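Cytochrome C-type biogenesis protein ccmF (Thermus thermophilus, PDB 6ZMQ) acts as the membrane-bound heme lyase of cytochrome c maturation, binds heme b, and probably helps deliver heme for attachment to apocytochrome c. Local coordinates at residues 546-551 against 566-571; 580-585 against 592-597; 33-38 against 62-67; 214-219 against 290-295. One frame throughout, in Å; residues are numbered along the deposited sequence.

Contact 1: 546-551 against 566-571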
# COMPACT_ATOMS: atom_id res chain seq x y z
N ARG A 546 22.31 -28.78 -10.49
CA ARG A 546 23.09 -29.38 -9.39
C ARG A 546 24.16 -28.40 -8.96
O ARG A 546 24.92 -27.97 -9.80
CB ARG A 546 23.65 -30.75 -9.80
CG ARG A 546 25.00 -30.70 -10.50
CD ARG A 546 25.93 -31.88 -10.24
NE ARG A 546 27.00 -31.86 -11.23
CZ ARG A 546 28.00 -30.99 -11.24
NH1 ARG A 546 28.09 -30.07 -10.30
NH2 ARG A 546 28.90 -31.03 -12.20
N MET A 547 24.10 -28.01 -7.70
CA MET A 547 25.05 -27.13 -7.04
C MET A 547 26.04 -27.95 -6.22
O MET A 547 25.87 -29.16 -6.06
CB MET A 547 24.29 -26.13 -6.18
CG MET A 547 23.29 -26.83 -5.31
SD MET A 547 22.48 -25.82 -4.08
CE MET A 547 20.83 -26.46 -4.30
N THR A 548 27.08 -27.30 -5.70
CA THR A 548 28.03 -27.93 -4.78
C THR A 548 28.70 -26.85 -3.93
O THR A 548 28.78 -25.69 -4.34
CB THR A 548 29.09 -28.77 -5.50
OG1 THR A 548 30.01 -29.32 -4.54
CG2 THR A 548 29.86 -27.95 -6.52
N PHE A 549 29.18 -27.25 -2.76
CA PHE A 549 29.74 -26.33 -1.78
C PHE A 549 31.22 -26.08 -2.08
O PHE A 549 31.97 -27.01 -2.36
CB PHE A 549 29.54 -26.90 -0.36
CG PHE A 549 29.52 -25.86 0.74
CD1 PHE A 549 30.67 -25.18 1.11
CD2 PHE A 549 28.34 -25.53 1.38
CE1 PHE A 549 30.65 -24.24 2.11
CE2 PHE A 549 28.31 -24.58 2.38
CZ PHE A 549 29.48 -23.93 2.73
N GLN A 550 31.63 -24.80 -2.01
CA GLN A 550 33.00 -24.40 -2.30
C GLN A 550 33.63 -23.49 -1.25
O GLN A 550 34.67 -22.89 -1.53
CB GLN A 550 33.09 -23.71 -3.66
CG GLN A 550 32.98 -24.65 -4.83
CD GLN A 550 32.88 -23.92 -6.13
OE1 GLN A 550 32.47 -22.75 -6.19
NE2 GLN A 550 33.31 -24.58 -7.19
N GLY A 551 33.03 -23.35 -0.09
CA GLY A 551 33.63 -22.61 1.00
C GLY A 551 32.75 -21.47 1.47
O GLY A 551 31.65 -21.24 0.97
N LEU A 566 29.67 -19.89 -1.65
CA LEU A 566 29.95 -19.86 -3.08
C LEU A 566 29.64 -21.23 -3.67
O LEU A 566 30.18 -22.25 -3.21
CB LEU A 566 31.40 -19.48 -3.36
CG LEU A 566 31.99 -18.34 -2.56
CD1 LEU A 566 32.47 -18.90 -1.24
CD2 LEU A 566 33.10 -17.69 -3.32
N LEU A 567 28.76 -21.27 -4.65
CA LEU A 567 28.25 -22.50 -5.22
C LEU A 567 28.79 -22.64 -6.64
O LEU A 567 29.54 -21.78 -7.11
CB LEU A 567 26.72 -22.51 -5.16
CG LEU A 567 25.94 -22.92 -3.89
CD1 LEU A 567 26.44 -22.34 -2.54
CD2 LEU A 567 24.49 -22.54 -4.07
N LYS A 568 28.48 -23.77 -7.30
CA LYS A 568 28.94 -24.03 -8.66
C LYS A 568 27.86 -24.75 -9.47
O LYS A 568 27.22 -25.67 -8.97
CB LYS A 568 30.25 -24.88 -8.64
CG LYS A 568 30.61 -25.66 -9.92
CD LYS A 568 32.11 -25.94 -10.05
CE LYS A 568 32.55 -27.31 -9.56
NZ LYS A 568 31.58 -28.40 -9.89
N THR A 569 27.67 -24.35 -10.73
CA THR A 569 26.78 -25.08 -11.63
C THR A 569 27.42 -25.18 -13.02
O THR A 569 28.15 -24.29 -13.44
CB THR A 569 25.40 -24.42 -11.75
OG1 THR A 569 24.87 -24.16 -10.44
CG2 THR A 569 24.43 -25.34 -12.49
N ASP A 570 27.12 -26.28 -13.73
CA ASP A 570 27.44 -26.58 -15.14
C ASP A 570 26.83 -25.55 -16.11
O ASP A 570 25.96 -24.71 -15.76
CB ASP A 570 27.29 -28.06 -15.54
CG ASP A 570 28.47 -28.63 -16.32
OD1 ASP A 570 28.72 -28.17 -17.46
OD2 ASP A 570 29.15 -29.53 -15.79
N ARG A 571 27.32 -25.72 -17.34
CA ARG A 571 27.03 -25.02 -18.61
C ARG A 571 26.14 -23.81 -18.41
O ARG A 571 26.63 -22.77 -17.99
CB ARG A 571 26.31 -25.99 -19.55
CG ARG A 571 27.08 -26.33 -20.81
CD ARG A 571 27.27 -25.14 -21.74
NE ARG A 571 28.62 -24.66 -22.00
CZ ARG A 571 29.75 -25.35 -21.83
NH1 ARG A 571 30.91 -24.78 -22.14
NH2 ARG A 571 29.73 -26.59 -21.38

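Contact 2: 580-585 against 592-597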
# COMPACT_ATOMS: atom_id res chain seq x y z
N HIS A 580 23.97 -14.84 0.63
CA HIS A 580 24.63 -14.00 1.61
C HIS A 580 24.14 -14.31 3.03
O HIS A 580 23.15 -15.02 3.22
CB HIS A 580 24.35 -12.55 1.25
CG HIS A 580 25.51 -11.62 1.43
ND1 HIS A 580 26.17 -11.07 0.35
CD2 HIS A 580 26.07 -11.07 2.53
CE1 HIS A 580 27.12 -10.26 0.78
NE2 HIS A 580 27.08 -10.25 2.10
N PHE A 581 24.85 -13.76 4.02
CA PHE A 581 24.41 -13.87 5.41
C PHE A 581 25.03 -12.73 6.19
O PHE A 581 26.18 -12.37 5.94
CB PHE A 581 24.87 -15.19 6.03
CG PHE A 581 23.88 -15.80 6.95
CD1 PHE A 581 23.04 -15.02 7.73
CD2 PHE A 581 23.81 -17.18 7.07
CE1 PHE A 581 22.13 -15.60 8.58
CE2 PHE A 581 22.90 -17.76 7.93
CZ PHE A 581 22.06 -16.98 8.69
N TYR A 582 24.31 -12.18 7.17
CA TYR A 582 24.93 -11.20 8.05
C TYR A 582 24.86 -11.63 9.50
O TYR A 582 23.76 -11.62 10.08
CB TYR A 582 24.28 -9.82 7.93
CG TYR A 582 24.16 -9.35 6.53
CD1 TYR A 582 25.29 -9.24 5.74
CD2 TYR A 582 22.94 -8.94 6.03
CE1 TYR A 582 25.20 -8.80 4.46
CE2 TYR A 582 22.84 -8.46 4.76
CZ TYR A 582 23.97 -8.40 3.96
OH TYR A 582 23.89 -7.93 2.67
N PRO A 583 26.03 -11.68 10.32
CA PRO A 583 26.34 -11.59 11.96
C PRO A 583 26.17 -10.05 11.79
O PRO A 583 27.08 -9.46 11.29
CB PRO A 583 27.68 -12.30 11.97
CG PRO A 583 27.54 -13.26 10.86
CD PRO A 583 27.25 -12.25 9.79
N GLN A 584 24.98 -9.45 12.02
CA GLN A 584 24.84 -8.00 11.93
C GLN A 584 24.98 -7.43 13.33
O GLN A 584 24.20 -7.76 14.22
CB GLN A 584 23.52 -7.62 11.26
CG GLN A 584 23.41 -6.14 10.85
CD GLN A 584 22.92 -5.97 9.41
OE1 GLN A 584 22.78 -6.94 8.67
NE2 GLN A 584 22.69 -4.72 9.01
N MET A 585 26.00 -6.59 13.54
CA MET A 585 26.44 -6.20 14.88
C MET A 585 25.42 -5.34 15.64
O MET A 585 25.38 -5.39 16.88
CB MET A 585 27.78 -5.46 14.79
CG MET A 585 28.89 -6.21 14.04
SD MET A 585 29.50 -7.70 14.86
CE MET A 585 29.08 -8.97 13.68
N PRO A 592 20.38 -12.38 10.09
CA PRO A 592 19.43 -12.37 8.98
C PRO A 592 20.11 -12.60 7.63
O PRO A 592 21.28 -12.24 7.41
CB PRO A 592 18.78 -10.98 9.07
CG PRO A 592 19.84 -10.15 9.58
CD PRO A 592 20.60 -11.00 10.56
N LYS A 593 19.36 -13.25 6.76
CA LYS A 593 19.80 -13.58 5.42
C LYS A 593 19.47 -12.44 4.45
O LYS A 593 18.56 -11.64 4.69
CB LYS A 593 19.09 -14.86 4.96
CG LYS A 593 19.33 -16.02 5.90
CD LYS A 593 18.60 -17.28 5.54
CE LYS A 593 17.11 -17.13 5.76
NZ LYS A 593 16.78 -16.94 7.19
N VAL A 594 20.22 -12.39 3.35
CA VAL A 594 19.73 -11.85 2.08
C VAL A 594 20.03 -12.89 1.00
O VAL A 594 21.18 -13.35 0.82
CB VAL A 594 20.27 -10.46 1.71
CG1 VAL A 594 19.53 -9.36 2.46
CG2 VAL A 594 21.68 -10.31 1.99
N ILE A 595 18.97 -13.29 0.33
CA ILE A 595 18.95 -14.37 -0.65
C ILE A 595 19.53 -13.90 -1.97
O ILE A 595 19.52 -12.70 -2.29
CB ILE A 595 17.49 -14.86 -0.78
CG1 ILE A 595 16.54 -13.77 -1.25
CG2 ILE A 595 16.91 -15.06 0.56
CD1 ILE A 595 16.12 -13.78 -2.68
N TYR A 596 20.05 -14.83 -2.76
CA TYR A 596 20.35 -14.51 -4.15
C TYR A 596 19.39 -15.28 -5.04
O TYR A 596 19.03 -16.43 -4.74
CB TYR A 596 21.82 -14.79 -4.52
CG TYR A 596 22.08 -14.82 -6.02
CD1 TYR A 596 22.08 -13.64 -6.77
CD2 TYR A 596 22.22 -16.03 -6.69
CE1 TYR A 596 22.29 -13.67 -8.14
CE2 TYR A 596 22.44 -16.06 -8.05
CZ TYR A 596 22.46 -14.88 -8.78
OH TYR A 596 22.66 -14.91 -10.14
N THR A 597 18.92 -14.63 -6.10
CA THR A 597 17.94 -15.26 -6.98
C THR A 597 18.16 -15.02 -8.47
O THR A 597 18.24 -13.86 -8.92
CB THR A 597 16.53 -14.86 -6.57
OG1 THR A 597 15.63 -15.30 -7.59
CG2 THR A 597 16.40 -13.35 -6.32

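Contact 3: 33-38 against 62-67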
# COMPACT_ATOMS: atom_id res chain seq x y z
N ALA A 33 -1.46 25.09 16.71
CA ALA A 33 -2.22 26.32 16.93
C ALA A 33 -2.95 26.76 15.65
O ALA A 33 -4.14 27.10 15.70
CB ALA A 33 -1.29 27.43 17.43
N PHE A 34 -2.25 26.70 14.50
CA PHE A 34 -2.86 27.07 13.22
C PHE A 34 -3.98 26.11 12.84
O PHE A 34 -5.05 26.54 12.38
CB PHE A 34 -1.82 27.10 12.10
CG PHE A 34 -0.81 28.21 12.23
CD1 PHE A 34 -1.18 29.49 12.64
CD2 PHE A 34 0.52 27.98 11.89
CE1 PHE A 34 -0.23 30.52 12.76
CE2 PHE A 34 1.47 28.98 12.01
CZ PHE A 34 1.10 30.26 12.44
N SER A 35 -3.76 24.80 13.04
CA SER A 35 -4.79 23.83 12.69
C SER A 35 -5.96 23.83 13.67
O SER A 35 -7.10 23.56 13.26
CB SER A 35 -4.16 22.44 12.56
OG SER A 35 -2.92 22.53 11.87
N LEU A 36 -5.72 24.13 14.95
CA LEU A 36 -6.80 24.28 15.93
C LEU A 36 -7.71 25.44 15.59
O LEU A 36 -8.94 25.32 15.63
CB LEU A 36 -6.25 24.47 17.34
CG LEU A 36 -6.14 23.34 18.36
CD1 LEU A 36 -5.28 23.80 19.55
CD2 LEU A 36 -7.51 22.84 18.80
N LEU A 37 -7.12 26.59 15.27
CA LEU A 37 -7.98 27.73 14.96
C LEU A 37 -8.55 27.60 13.55
O LEU A 37 -9.62 28.15 13.28
CB LEU A 37 -7.21 29.03 15.21
CG LEU A 37 -7.91 30.38 15.08
CD1 LEU A 37 -8.32 30.84 16.47
CD2 LEU A 37 -6.99 31.44 14.49
N GLY A 38 -7.91 26.82 12.67
CA GLY A 38 -8.53 26.47 11.40
C GLY A 38 -9.76 25.60 11.56
O GLY A 38 -10.78 25.82 10.91
N PHE A 62 -1.84 27.49 4.55
CA PHE A 62 -0.42 27.74 4.28
C PHE A 62 0.44 27.86 5.54
O PHE A 62 1.52 27.23 5.58
CB PHE A 62 -0.32 28.95 3.33
CG PHE A 62 0.94 29.00 2.51
CD1 PHE A 62 1.21 28.03 1.55
CD2 PHE A 62 1.83 30.07 2.67
CE1 PHE A 62 2.37 28.10 0.79
CE2 PHE A 62 2.98 30.14 1.92
CZ PHE A 62 3.26 29.16 0.98
N PRO A 63 0.05 28.60 6.62
CA PRO A 63 0.91 28.59 7.82
C PRO A 63 1.00 27.26 8.58
O PRO A 63 2.05 26.97 9.16
CB PRO A 63 0.28 29.68 8.70
CG PRO A 63 -0.27 30.62 7.76
CD PRO A 63 -0.91 29.72 6.75
N ALA A 64 -0.07 26.45 8.58
CA ALA A 64 -0.05 25.15 9.25
C ALA A 64 0.93 24.19 8.59
O ALA A 64 1.72 23.52 9.28
CB ALA A 64 -1.45 24.53 9.24
N PHE A 65 0.92 24.17 7.25
CA PHE A 65 1.89 23.38 6.51
C PHE A 65 3.30 23.94 6.67
O PHE A 65 4.28 23.18 6.68
CB PHE A 65 1.49 23.30 5.02
CG PHE A 65 2.63 22.96 4.08
CD1 PHE A 65 3.10 21.66 4.01
CD2 PHE A 65 3.25 23.94 3.30
CE1 PHE A 65 4.16 21.32 3.17
CE2 PHE A 65 4.30 23.61 2.46
CZ PHE A 65 4.75 22.30 2.40
N LEU A 66 3.43 25.26 6.80
CA LEU A 66 4.76 25.86 6.96
C LEU A 66 5.38 25.52 8.31
O LEU A 66 6.58 25.25 8.40
CB LEU A 66 4.69 27.37 6.78
CG LEU A 66 4.78 27.75 5.30
CD1 LEU A 66 4.54 29.24 5.11
CD2 LEU A 66 6.11 27.32 4.71
N ALA A 67 4.57 25.51 9.37
CA ALA A 67 5.09 25.09 10.67
C ALA A 67 5.35 23.59 10.72
O ALA A 67 6.30 23.14 11.38
CB ALA A 67 4.13 25.51 11.78

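Contact 4: 214-219 against 290-295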
# COMPACT_ATOMS: atom_id res chain seq x y z
N ARG A 214 -25.89 17.75 2.01
CA ARG A 214 -27.04 17.13 1.34
C ARG A 214 -26.95 17.24 -0.18
O ARG A 214 -27.97 17.20 -0.87
CB ARG A 214 -28.38 17.66 1.87
CG ARG A 214 -28.59 17.38 3.35
CD ARG A 214 -28.93 18.63 4.14
NE ARG A 214 -28.78 18.41 5.57
CZ ARG A 214 -28.57 19.37 6.46
NH1 ARG A 214 -28.53 20.64 6.08
NH2 ARG A 214 -28.44 19.07 7.75
N ARG A 215 -25.73 17.33 -0.69
CA ARG A 215 -25.40 17.24 -2.11
C ARG A 215 -24.60 15.95 -2.30
O ARG A 215 -23.38 15.93 -2.11
CB ARG A 215 -24.63 18.48 -2.56
CG ARG A 215 -25.45 19.75 -2.47
CD ARG A 215 -24.81 20.94 -3.18
NE ARG A 215 -24.97 22.15 -2.39
CZ ARG A 215 -24.00 22.72 -1.68
NH1 ARG A 215 -22.80 22.17 -1.65
NH2 ARG A 215 -24.23 23.83 -0.99
N TYR A 216 -25.28 14.87 -2.72
CA TYR A 216 -24.81 13.51 -2.51
C TYR A 216 -24.12 12.88 -3.70
O TYR A 216 -23.56 11.79 -3.57
CB TYR A 216 -25.98 12.58 -2.13
CG TYR A 216 -26.78 13.04 -0.94
CD1 TYR A 216 -26.29 12.91 0.35
CD2 TYR A 216 -28.06 13.56 -1.12
CE1 TYR A 216 -27.03 13.33 1.43
CE2 TYR A 216 -28.81 13.98 -0.04
CZ TYR A 216 -28.29 13.86 1.23
OH TYR A 216 -29.05 14.27 2.30
N GLN A 217 -24.17 13.51 -4.87
CA GLN A 217 -23.56 12.91 -6.05
C GLN A 217 -22.33 13.67 -6.53
O GLN A 217 -21.36 13.04 -6.96
CB GLN A 217 -24.61 12.80 -7.17
CG GLN A 217 -24.15 13.02 -8.61
CD GLN A 217 -23.35 11.85 -9.13
OE1 GLN A 217 -23.47 10.74 -8.62
NE2 GLN A 217 -22.50 12.09 -10.12
N THR A 218 -22.32 15.00 -6.37
CA THR A 218 -21.28 15.86 -6.94
C THR A 218 -19.91 15.67 -6.30
O THR A 218 -18.91 16.04 -6.91
CB THR A 218 -21.70 17.33 -6.81
OG1 THR A 218 -20.72 18.16 -7.46
CG2 THR A 218 -21.82 17.74 -5.34
N TRP A 219 -19.85 15.08 -5.10
CA TRP A 219 -18.63 15.02 -4.31
C TRP A 219 -17.54 14.12 -4.89
O TRP A 219 -16.36 14.38 -4.64
CB TRP A 219 -18.95 14.55 -2.90
CG TRP A 219 -19.33 13.10 -2.84
CD1 TRP A 219 -20.53 12.57 -3.17
CD2 TRP A 219 -18.49 12.00 -2.44
NE1 TRP A 219 -20.50 11.21 -3.01
CE2 TRP A 219 -19.26 10.84 -2.56
CE3 TRP A 219 -17.17 11.89 -1.99
CZ2 TRP A 219 -18.76 9.58 -2.24
CZ3 TRP A 219 -16.67 10.64 -1.68
CH2 TRP A 219 -17.47 9.50 -1.81
N TRP A 290 -23.17 3.26 -1.25
CA TRP A 290 -22.00 2.40 -1.14
C TRP A 290 -20.71 3.18 -1.30
O TRP A 290 -19.68 2.77 -0.77
CB TRP A 290 -22.06 1.28 -2.17
CG TRP A 290 -23.11 0.27 -1.84
CD1 TRP A 290 -24.19 -0.05 -2.60
CD2 TRP A 290 -23.17 -0.58 -0.68
NE1 TRP A 290 -24.94 -1.02 -1.98
CE2 TRP A 290 -24.33 -1.36 -0.81
CE3 TRP A 290 -22.36 -0.75 0.45
CZ2 TRP A 290 -24.71 -2.29 0.16
CZ3 TRP A 290 -22.73 -1.67 1.40
CH2 TRP A 290 -23.89 -2.44 1.25
N ASN A 291 -20.77 4.32 -1.99
CA ASN A 291 -19.58 5.14 -2.14
C ASN A 291 -19.21 5.83 -0.85
O ASN A 291 -18.03 5.84 -0.48
CB ASN A 291 -19.78 6.18 -3.22
CG ASN A 291 -19.18 5.76 -4.50
OD1 ASN A 291 -18.02 5.38 -4.51
ND2 ASN A 291 -19.95 5.82 -5.58
N PHE A 292 -20.22 6.38 -0.14
CA PHE A 292 -20.02 6.96 1.18
C PHE A 292 -19.50 5.91 2.16
O PHE A 292 -18.52 6.15 2.89
CB PHE A 292 -21.35 7.54 1.69
CG PHE A 292 -21.76 8.84 1.04
CD1 PHE A 292 -20.83 9.83 0.78
CD2 PHE A 292 -23.10 9.08 0.74
CE1 PHE A 292 -21.21 11.04 0.19
CE2 PHE A 292 -23.48 10.26 0.13
CZ PHE A 292 -22.54 11.25 -0.14
N ALA A 293 -20.12 4.71 2.13
CA ALA A 293 -19.68 3.59 2.97
C ALA A 293 -18.24 3.18 2.67
O ALA A 293 -17.42 3.02 3.59
CB ALA A 293 -20.62 2.39 2.78
N PHE A 294 -17.89 3.07 1.38
CA PHE A 294 -16.58 2.56 1.00
C PHE A 294 -15.48 3.59 1.27
O PHE A 294 -14.38 3.20 1.65
CB PHE A 294 -16.57 2.12 -0.46
CG PHE A 294 -17.19 0.77 -0.69
CD1 PHE A 294 -17.14 -0.20 0.30
CD2 PHE A 294 -17.80 0.46 -1.90
CE1 PHE A 294 -17.72 -1.44 0.10
CE2 PHE A 294 -18.38 -0.78 -2.11
CZ PHE A 294 -18.33 -1.74 -1.10
N VAL A 295 -15.76 4.88 1.08
CA VAL A 295 -14.70 5.86 1.34
C VAL A 295 -14.48 6.03 2.84
O VAL A 295 -13.33 6.19 3.28
CB VAL A 295 -14.97 7.21 0.63
CG1 VAL A 295 -16.18 7.91 1.16
CG2 VAL A 295 -13.73 8.13 0.67

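Contact 1: 546-551 against 566-571
Lys-568 runs alongside Thr-548 and crosses the Gln-550 chain at about a right angle, CB and CD packing against its amide group. CB also lies 3.8 Å from Thr-548 CG2, and a bend at chi3 (96°) turns CE back beside that methyl. NZ ends against the same methyl and 3.9 Å from Arg-546 NH1, like charges probably eased by Asp-570, whose OD2 makes a long salt bridge of 3.9 Å with Arg-546 NH2, well out of the guanidinium plane. Lysine suits the place: its methylenes lie along the threonine methyl while its amine stays at the partly exposed rim. An alanine in place of Gln-550 would probably leave the aliphatic part of Lys-568 uncovered on that side and freer to turn.

The backbones run roughly antiparallel but are loosely joined. Gln-550 N donates a weak bond to Leu-566 O (3.2 Å, 125° at the hydrogen), and CA-H...O contacts link Met-547 CA to Lys-568 O (3.3 Å) and Leu-567 CA to Thr-548 O (3.4 Å).

Met-547 SD meets Leu-567 CD2 at 3.8 Å, apolar residues suited to burial. This pair and Phe-549 pack on strand 617-625, at Leu-621 and Leu-619, while Leu-567 also touches Leu-579 of strand 578-581.

Contact 2: 580-585 against 592-597
The ring of Phe-581 has CG of Lys-593 over one face, displaced toward the rim, in a CH-pi contact of 4.1 Å from CG to the ring centroid. At the ring's edge, CD1 approaches Pro-592 O to 3.3 Å. The lysine suits this place because its methylenes cover an aromatic face while its charged end travels on: bent at chi3 and chi4, it reaches Trp-251 in a cation-pi contact and Asp-610 in a weak, long ion pair. Phe-609 meets the Phe-581 ring as well.

The two segments belong to a loosely paired beta hairpin of strands 578-581 and 593-594, with 593-594 at the edge of a four-stranded antiparallel sheet within this chain. His-580 N donates to Val-594 O (3.2 Å), and Tyr-582 N gives a straighter bond to Pro-592 O (3.0 Å, 158° at the hydrogen). The return bond cannot form, because Pro-592 N has no hydrogen to offer Tyr-582 O; the CD of Pro-592 lies against that oxygen instead.

The His-580 and Val-594 side chains lie side by side. CG2 of Val-594, set between its backbone N and carbonyl carbon, touches His-580 CB at 3.6 Å and Tyr-582 CE2 at 3.5 Å. The tyrosine crosses the valine obliquely, and its OH ends 3.8 Å above the plane of the His-580 ring, toward the rim.

Contact 3: 33-38 against 62-67
Ser-35 OG, lying 3.6 Å from Ala-64 CB, bonds to Ala-31 O, one turn back in its own helix, and more weakly to Gln-149 NE2 of helix 135-157. With chi1 at -42°, OG stands beside the backbone N, where a serine can satisfy its hydroxyl on the preceding turn inside an apolar interface. Gln-149 also touches Ala-64, so the third helix closes over this side of the contact.

Phe-34 carries most of the rest. Its chain crosses Pro-63 at about a right angle, and Pro-63 CB sits over one ring face, 3.6 Å from the centroid and 15° off the normal, a CH-pi contact. Ring atom CD2 lies 3.3 Å from Pro-63 O, an oxygen already bonded to Ala-67 N within its helix. At the ring's edge is Ala-67 CB, 4.4 Å from CD2, while Phe-34 CB rests 3.9 Å from Ala-64 CB. An alanine in place of Phe-34 would keep that last contact but would probably open a gap over Pro-63 and beside Ala-67.

Both helices are predicted transmembrane spans. Over the segments 33-38 and 62-67 the axes approach to 8.7 Å and run nearly antiparallel (153°). The small Ala-64 and Ala-67 permit this approach, and Pro-63 fits in the first turn of helix 61-81, where a residue needs no N-H for the helix.

No hydrogen bond joins the two segments; they are held by shape and dispersion, as would suit helices that probably lie in the membrane, while the one buried hydroxyl is satisfied by groups beyond the interface.

Contact 4: 214-219 against 290-295
Trp-219 and Phe-292 form the aromatic part of the contact, an offset stack in which the five-membered ring of the indole and the phenyl ring have centroids 4.5 Å apart and planes 19° apart. Phe-292 CE1 lies over the indole face, 3.3 Å from Trp-219 NE1. Tyr-216 crosses Phe-292 at about a right angle and presents its ring edge, CD1 lying 3.9 Å from CE2 of the phenylalanine.

The aliphatic contacts gather round the six-membered end of the indole. Val-295 CG1 touches Trp-219 CH2 at 3.6 Å, and Asn-291 CB meets the ring edge 3.7 Å from CZ2. Tryptophan suits the place because its broad flat ring offers a face to the phenyl and an edge to Asn-291 at once.

The amide of Asn-291 turns elsewhere: ND2 bonds to Thr-277 O on helix 266-284. That helix carries His-276, an axial heme ligand whose side chain is about 8 Å from that of Asn-291.

The loop after helix 185-213 is thus held to helix 288-307 by flat apolar surfaces without a direct hydrogen bond, and Asn-291 packs its CB against the indole edge while its amide bonds to the helix that carries the heme ligand.

How the contacts relate
Contacts 1 and 2 belong to the beta-rich part of the C-terminal region: their centres are 19 Å apart, their nearest atoms about 7 Å, and strand 578-581 serves both, touched by Leu-567 in one and pairing in the other. Contacts 3 and 4 lie in the helical body, 28 Å apart between centres, with helix 135-157 touching both. The two groups are well separated, 62 Å between the centres of contacts 1 and 3 and 49 Å between those of 2 and 4. In contact 4 the side chain of Asn-291 is about 12 Å from the heme. Near contact 3 a phosphatidylethanolamine touches Leu-36, on segment 33-38, and lies about 9 Å from the Ser-35 side chain.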